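Local structure of uncharacterized protein (Nitrosomonas europaea, 6M0Q) at residues B[29-34]-B[81-86]; B[37-42]-B[54-59]. The protein is of unknown function but packs against chains of another protein within an assembly of six protein chains. All blocks are in the same frame, centred on the assembly; numbering follows the deposited sequence.

Contact 1: B[29-34]-B[81-86]; sequences SLAPIS and EQSGDA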
# COMPACT_ATOMS: atom_id res chain seq x y z
N SER B 29 34.32 15.06 -13.61
CA SER B 29 33.84 14.12 -12.60
C SER B 29 34.60 14.24 -11.29
O SER B 29 35.79 14.54 -11.25
CB SER B 29 33.95 12.68 -13.11
OG SER B 29 32.97 12.41 -14.07
N LEU B 30 33.89 13.96 -10.20
CA LEU B 30 34.50 13.84 -8.89
C LEU B 30 35.19 12.49 -8.74
O LEU B 30 34.64 11.45 -9.11
CB LEU B 30 33.43 13.98 -7.81
CG LEU B 30 33.27 15.22 -6.95
CD1 LEU B 30 33.99 16.45 -7.51
CD2 LEU B 30 31.78 15.45 -6.73
N ALA B 31 36.40 12.51 -8.19
CA ALA B 31 37.06 11.27 -7.83
C ALA B 31 36.17 10.52 -6.84
O ALA B 31 35.64 11.13 -5.90
CB ALA B 31 38.44 11.52 -7.24
N PRO B 32 35.92 9.23 -7.04
CA PRO B 32 34.95 8.55 -6.19
C PRO B 32 35.44 8.46 -4.76
O PRO B 32 36.64 8.39 -4.48
CB PRO B 32 34.82 7.16 -6.83
CG PRO B 32 35.19 7.39 -8.26
CD PRO B 32 36.33 8.39 -8.18
N ILE B 33 34.49 8.56 -3.84
CA ILE B 33 34.73 8.34 -2.42
C ILE B 33 33.59 7.45 -1.96
O ILE B 33 32.42 7.75 -2.20
CB ILE B 33 34.77 9.65 -1.62
CG1 ILE B 33 35.80 10.62 -2.21
CG2 ILE B 33 35.04 9.36 -0.12
CD1 ILE B 33 35.87 11.97 -1.51
N SER B 34 33.95 6.33 -1.34
CA SER B 34 32.96 5.38 -0.87
C SER B 34 32.07 6.04 0.18
O SER B 34 32.43 7.02 0.84
CB SER B 34 33.64 4.17 -0.25
OG SER B 34 34.24 4.58 0.97
N GLU B 81 42.25 16.25 -4.25
CA GLU B 81 43.37 16.58 -5.12
C GLU B 81 43.19 15.96 -6.50
O GLU B 81 43.37 16.63 -7.52
CB GLU B 81 44.70 16.13 -4.51
CG GLU B 81 45.12 16.91 -3.25
CD GLU B 81 46.18 16.19 -2.40
OE1 GLU B 81 46.77 15.19 -2.88
OE2 GLU B 81 46.42 16.63 -1.25
N GLN B 82 42.82 14.68 -6.54
CA GLN B 82 42.60 14.03 -7.83
C GLN B 82 41.41 14.63 -8.57
O GLN B 82 41.39 14.62 -9.81
CB GLN B 82 42.42 12.52 -7.63
CG GLN B 82 42.17 11.73 -8.91
CD GLN B 82 41.81 10.27 -8.65
OE1 GLN B 82 42.11 9.73 -7.58
NE2 GLN B 82 41.17 9.64 -9.63
N SER B 83 40.42 15.17 -7.85
CA SER B 83 39.27 15.79 -8.51
C SER B 83 39.66 17.10 -9.21
O SER B 83 39.09 17.44 -10.25
CB SER B 83 38.13 16.05 -7.52
OG SER B 83 37.53 14.85 -7.04
N GLY B 84 40.62 17.84 -8.65
CA GLY B 84 41.05 19.09 -9.26
C GLY B 84 39.94 20.12 -9.24
O GLY B 84 39.34 20.41 -8.20
N ASP B 85 39.67 20.70 -10.42
CA ASP B 85 38.64 21.72 -10.57
C ASP B 85 37.22 21.18 -10.46
O ASP B 85 36.28 21.97 -10.33
CB ASP B 85 38.79 22.44 -11.91
CG ASP B 85 40.02 23.32 -11.96
OD1 ASP B 85 40.50 23.75 -10.89
OD2 ASP B 85 40.49 23.59 -13.09
N ALA B 86 37.04 19.85 -10.52
CA ALA B 86 35.71 19.28 -10.32
C ALA B 86 35.12 19.68 -8.97
O ALA B 86 33.91 19.93 -8.86
CB ALA B 86 35.77 17.76 -10.47
O HOH W 1 36.08 13.78 -4.79

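Contact 2: B[37-42]-B[54-59]; sequences DMLDYL and KSHTEV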
# COMPACT_ATOMS: atom_id res chain seq x y z
N ASP B 37 33.54 6.11 3.67
CA ASP B 37 34.53 7.16 3.85
C ASP B 37 33.87 8.53 3.97
O ASP B 37 34.31 9.36 4.77
CB ASP B 37 35.55 7.15 2.70
CG ASP B 37 36.54 5.99 2.79
OD1 ASP B 37 37.15 5.67 1.73
OD2 ASP B 37 36.72 5.39 3.88
N MET B 38 32.81 8.78 3.19
CA MET B 38 32.03 10.00 3.36
C MET B 38 31.47 10.10 4.77
O MET B 38 31.54 11.16 5.42
CB MET B 38 30.88 10.04 2.34
CG MET B 38 31.31 10.29 0.90
SD MET B 38 32.18 11.87 0.72
CE MET B 38 30.88 13.07 1.08
N LEU B 39 30.92 8.99 5.26
CA LEU B 39 30.41 8.95 6.62
C LEU B 39 31.51 9.28 7.62
O LEU B 39 31.33 10.13 8.50
CB LEU B 39 29.80 7.58 6.91
CG LEU B 39 28.41 7.56 6.27
CD1 LEU B 39 27.95 6.14 6.12
CD2 LEU B 39 27.45 8.41 7.11
N ASP B 40 32.65 8.59 7.51
CA ASP B 40 33.75 8.84 8.44
C ASP B 40 34.24 10.27 8.34
O ASP B 40 34.56 10.89 9.36
CB ASP B 40 34.88 7.85 8.17
CG ASP B 40 34.45 6.40 8.46
OD1 ASP B 40 33.35 6.24 9.04
OD2 ASP B 40 35.19 5.45 8.12
N TYR B 41 34.27 10.81 7.12
CA TYR B 41 34.68 12.19 6.92
C TYR B 41 33.72 13.15 7.62
O TYR B 41 34.14 14.05 8.35
CB TYR B 41 34.77 12.46 5.42
CG TYR B 41 35.34 13.80 5.09
CD1 TYR B 41 36.63 14.15 5.49
CD2 TYR B 41 34.61 14.71 4.35
CE1 TYR B 41 37.16 15.39 5.19
CE2 TYR B 41 35.13 15.94 4.04
CZ TYR B 41 36.40 16.27 4.45
OH TYR B 41 36.89 17.51 4.12
N LEU B 42 32.40 12.94 7.45
CA LEU B 42 31.43 13.76 8.16
C LEU B 42 31.58 13.63 9.67
O LEU B 42 31.45 14.61 10.41
CB LEU B 42 30.01 13.38 7.76
CG LEU B 42 29.66 13.67 6.31
CD1 LEU B 42 28.36 12.98 6.03
CD2 LEU B 42 29.52 15.16 6.09
N LYS B 54 33.79 6.45 15.98
CA LYS B 54 33.25 5.18 15.52
C LYS B 54 32.90 5.28 14.04
O LYS B 54 32.43 6.32 13.55
CB LYS B 54 32.01 4.81 16.31
CG LYS B 54 32.27 4.43 17.73
CD LYS B 54 30.99 3.90 18.28
CE LYS B 54 30.81 4.27 19.69
NZ LYS B 54 29.42 4.02 20.13
N SER B 55 33.15 4.18 13.33
CA SER B 55 32.59 4.04 12.00
C SER B 55 31.08 4.11 12.09
O SER B 55 30.48 3.79 13.13
CB SER B 55 33.03 2.71 11.40
OG SER B 55 32.35 2.47 10.16
N HIS B 56 30.45 4.53 11.00
CA HIS B 56 29.00 4.45 10.90
C HIS B 56 28.54 3.17 10.22
O HIS B 56 27.33 2.93 10.16
CB HIS B 56 28.42 5.66 10.14
CG HIS B 56 28.31 6.90 10.98
ND1 HIS B 56 29.41 7.64 11.37
CD2 HIS B 56 27.23 7.52 11.53
CE1 HIS B 56 29.02 8.66 12.12
NE2 HIS B 56 27.70 8.61 12.21
N THR B 57 29.45 2.33 9.74
CA THR B 57 29.03 1.20 8.91
C THR B 57 29.80 -0.09 9.14
O THR B 57 29.30 -1.15 8.75
CB THR B 57 29.17 1.56 7.43
OG1 THR B 57 30.54 1.84 7.17
CG2 THR B 57 28.37 2.80 7.09
N GLU B 58 30.99 -0.07 9.75
CA GLU B 58 31.89 -1.22 9.77
C GLU B 58 31.98 -1.82 11.15
O GLU B 58 32.28 -1.12 12.13
CB GLU B 58 33.29 -0.86 9.30
CG GLU B 58 33.33 -0.10 8.00
CD GLU B 58 32.57 -0.81 6.89
OE1 GLU B 58 31.64 -0.19 6.32
OE2 GLU B 58 32.89 -1.99 6.62
N VAL B 59 31.77 -3.13 11.21
CA VAL B 59 31.94 -3.94 12.41
C VAL B 59 33.01 -4.97 12.10
O VAL B 59 32.91 -5.68 11.09
CB VAL B 59 30.61 -4.61 12.79
CG1 VAL B 59 30.82 -5.63 13.95
CG2 VAL B 59 29.60 -3.54 13.15
O HOH W 2 34.29 3.01 8.56
O HOH W 3 31.28 4.79 8.30
O HOH W 4 31.95 7.34 11.02

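Contact 1: B[29-34]-B[81-86]
The methyl group of Ala31 overlaps the side chain of Gln82, its CB sitting 3.9 Å from Gln82 CD and nearly as close to the rest of that side chain. Gln82 can offer such a length of surface because its CG stands anti to the backbone N (chi1 180°) and the chain stays extended beyond it. Beside this van der Waals contact Ser83 supplies the polar link: Ala31 N donates to Ser83 OG over 2.8 Å, with an N-H...O angle of 158°. A water bridges the same two residues, donating to Ala31 O at 2.9 Å and hydrogen-bonded to Ser83 OG. That hydroxyl also bonds to Ala79 O, one helical turn back, so three partners fix its rotation. The setting is an extended segment running alongside the last turns of helix 69-83, ahead of helix 35-43; Gly84 leaves the long helix with positive phi (66°). A short 3-10 turn follows, held by Ala86 N on Ser83 O, and brings the Ala86 methyl back to the segment. Ala86 CB meets Ser29 O at 3.3 Å and Leu30 CD1 at 3.7 Å. An alanine in place of Ser83 would probably leave Ala31 N without its acceptor and the water held less firmly, with the bond back to Ala79 O lost as well. Leu30 also packs on a polar side chain of another protein's chain, while Ile33 lies on Val76 and Ala79 of the helix.

Contact 2: B[37-42]-B[54-59]
Leu39 meets the corner of the chain at His56 and Thr57, its CD1 packing 3.5 Å from Thr57 CG2. The Leu39 side chain crosses both partners obliquely, and its CB comes within 4.0 Å of His56 CB. The next residue, Asp40, works through water. OD1 accepts from two waters: one, 2.6 Å from Asp40 OD1, also takes the N-H of His56, while the other lies in plane at the edge of the His56 ring, 2.6 Å from His56 ND1, and donates to Lys54 O. A third water donates to Asp40 OD2 and reaches Ser55 OG, so both carboxylate oxygens are tied to the bend without a direct bond. Ser55 in turn shapes that bend. With OG anti to its own backbone N (chi1 172°), it accepts from Thr57 N and Glu58 N, each at 2.9 Å from Ser55 OG, the first an ST turn, the second an ST motif. Ser55 and Glu58, on opposite sides of the corner, both bond through their backbones to Val65 of strand 63-68. Asp40 also touches Val67 of that strand, so helix 35-43 packs on the corner between strands 52-55 and 58-60 and, through Asp37, Asp40 and Tyr41, on helix 69-83.

Contact 2 is nested along the chain within the loop that contact 1 closes, and the two lie on opposite sides of the chain's centre with their own centres about 19 Å apart. They nevertheless touch: Ile33 CG2 of segment 29-34 packs 3.9 Å from Met38 SD of helix 35-43. Ser34, the last residue of segment 29-34, is the N-cap of that helix, its OG bonded to Asp37 N, so the extended segment of contact 1 ends where the helix of contact 2 begins. Helix 69-83 links the two as well, receiving Ile33 at one place and Asp37 and Asp40 at another, and the Cys44-Cys69 disulfide joins its start to the chain just past helix 35-43.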